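Local coordinates for protein putative D-glycero-D-manno-heptose 7-phosphate kinase (PDB 4N3O) that phosphorylates D-glycero-alpha-D-manno-heptose 7-phosphate at its C-1 position with ATP, a step toward the GDP-heptose used for capsule polysaccharide, at residues Leu188-Lys191 and Asn192-Ser196. Residues are numbered along the deposited sequence; the frame is centred on the assembly and turned at random.
Sequences LRIK and NWIAS
Ile-190 and Ile-194 pack together where an extended loop turns into a helix, their side chains crossing at about a right angle. The branch methyl CG2 of Ile-190 lies 3.7 Å from CB of Ile-194 and 4.0 Å from its CG2. This methyl stands anti to the backbone N of Ile-190 (chi1 -77° places CG1 beside that N), which sends it forward to the first turn of the helix. Leu-247 of helix 236-248 also touches Ile-190, and Ala-250 touches Ile-194.

One backbone bond closes the turn: N of Ile-194 donates to O of Lys-191 at 3.0 Å. It is bent, 138° at the hydrogen, and the donor sits well above the carbonyl plane. Lys-191 is the N-cap residue of helix 192-200. In this GHMP kinase the helix follows strand 182-188, which pairs antiparallel with strand 172-178, and precedes strand 202-206 of the four-stranded antiparallel sheet. Within the helix, N of Ser-196 bonds to O of Asn-192 at 3.0 Å.

Two aliphatic groups meet the indole of Trp-193. CB of Lys-191 approaches the pyrrole part obliquely, 3.9 Å from both CD1 and NE1, while the rest of the lysine chain bends away. CD1 of Ile-194 lies over one ring face, 3.8 Å above the plane and offset toward the rim. Ile-342 of the second subunit packs on Trp-193, and Trp-340 of that subunit on Ser-196.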
loop_
_atom_site.group_PDB
_atom_site.type_symbol
_atom_site.label_atom_id
_atom_site.label_comp_id
_atom_site.label_asym_id
_atom_site.label_seq_id
_atom_site.Cartn_x
_atom_site.Cartn_y
_atom_site.Cartn_z
ATOM N N LEU A 188 -16.386 7.936 -8.445
ATOM C CA LEU A 188 -17.187 6.797 -8.014
ATOM C C LEU A 188 -17.047 6.431 -6.558
ATOM O O LEU A 188 -15.977 6.498 -5.998
ATOM C CB LEU A 188 -16.801 5.569 -8.826
ATOM C CG LEU A 188 -16.955 5.692 -10.334
ATOM C CD1 LEU A 188 -16.482 4.393 -10.938
ATOM C CD2 LEU A 188 -18.390 5.976 -10.724
ATOM N N ARG A 189 -18.162 6.079 -5.943
ATOM C CA ARG A 189 -18.146 5.592 -4.604
ATOM C C ARG A 189 -18.175 4.093 -4.890
ATOM O O ARG A 189 -19.137 3.583 -5.458
ATOM C CB ARG A 189 -19.369 6.030 -3.818
ATOM C CG ARG A 189 -19.093 6.020 -2.333
ATOM C CD ARG A 189 -20.313 6.239 -1.459
ATOM N NE ARG A 189 -21.282 7.170 -2.033
ATOM C CZ ARG A 189 -22.497 6.827 -2.454
ATOM N NH1 ARG A 189 -23.303 7.746 -2.964
ATOM N NH2 ARG A 189 -22.928 5.576 -2.337
ATOM N N ILE A 190 -17.097 3.412 -4.539
ATOM C CA ILE A 190 -16.930 1.991 -4.803
ATOM C C ILE A 190 -16.865 1.231 -3.495
ATOM O O ILE A 190 -16.195 1.673 -2.558
ATOM C CB ILE A 190 -15.617 1.781 -5.594
ATOM C CG1 ILE A 190 -15.814 2.176 -7.044
ATOM C CG2 ILE A 190 -15.134 0.347 -5.565
ATOM C CD1 ILE A 190 -16.799 1.299 -7.777
ATOM N N LYS A 191 -17.580 0.104 -3.444
ATOM C CA LYS A 191 -17.566 -0.780 -2.290
ATOM C C LYS A 191 -16.142 -1.220 -2.109
ATOM O O LYS A 191 -15.494 -1.606 -3.074
ATOM C CB LYS A 191 -18.438 -2.022 -2.533
ATOM C CG LYS A 191 -19.938 -1.753 -2.617
ATOM C CD LYS A 191 -20.535 -1.242 -1.304
ATOM C CE LYS A 191 -20.369 -2.244 -0.163
ATOM N NZ LYS A 191 -21.120 -1.831 1.057
ATOM N N ASN A 192 -15.658 -1.156 -0.883
ATOM C CA ASN A 192 -14.291 -1.522 -0.578
ATOM C C ASN A 192 -13.874 -2.905 -1.042
ATOM O O ASN A 192 -12.734 -3.088 -1.459
ATOM C CB ASN A 192 -14.024 -1.402 0.929
ATOM C CG ASN A 192 -14.082 0.031 1.415
ATOM O OD1 ASN A 192 -14.345 0.955 0.644
ATOM N ND2 ASN A 192 -13.858 0.220 2.696
ATOM N N TRP A 193 -14.782 -3.879 -0.983
ATOM C CA TRP A 193 -14.402 -5.220 -1.379
ATOM C C TRP A 193 -14.162 -5.314 -2.864
ATOM O O TRP A 193 -13.428 -6.199 -3.310
ATOM C CB TRP A 193 -15.410 -6.266 -0.909
ATOM C CG TRP A 193 -16.739 -6.247 -1.582
ATOM C CD1 TRP A 193 -17.866 -5.597 -1.167
ATOM C CD2 TRP A 193 -17.085 -6.942 -2.774
ATOM N NE1 TRP A 193 -18.900 -5.839 -2.051
ATOM C CE2 TRP A 193 -18.441 -6.671 -3.040
ATOM C CE3 TRP A 193 -16.379 -7.764 -3.647
ATOM C CZ2 TRP A 193 -19.109 -7.204 -4.153
ATOM C CZ3 TRP A 193 -17.031 -8.278 -4.767
ATOM C CH2 TRP A 193 -18.384 -8.003 -5.008
ATOM N N ILE A 194 -14.769 -4.414 -3.647
ATOM C CA ILE A 194 -14.527 -4.430 -5.087
ATOM C C ILE A 194 -13.048 -4.182 -5.304
ATOM O O ILE A 194 -12.390 -4.942 -6.001
ATOM C CB ILE A 194 -15.342 -3.361 -5.838
ATOM C CG1 ILE A 194 -16.817 -3.737 -5.870
ATOM C CG2 ILE A 194 -14.865 -3.232 -7.293
ATOM C CD1 ILE A 194 -17.124 -4.898 -6.807
ATOM N N ALA A 195 -12.530 -3.136 -4.652
ATOM C CA ALA A 195 -11.125 -2.765 -4.743
ATOM C C ALA A 195 -10.231 -3.883 -4.266
ATOM O O ALA A 195 -9.226 -4.196 -4.902
ATOM C CB ALA A 195 -10.860 -1.525 -3.904
ATOM N N SER A 196 -10.607 -4.491 -3.133
ATOM C CA SER A 196 -9.837 -5.583 -2.566
ATOM C C SER A 196 -9.778 -6.754 -3.501
ATOM O O SER A 196 -8.739 -7.415 -3.607
ATOM C CB SER A 196 -10.442 -6.037 -1.242
ATOM O OG SER A 196 -10.387 -4.994 -0.293
#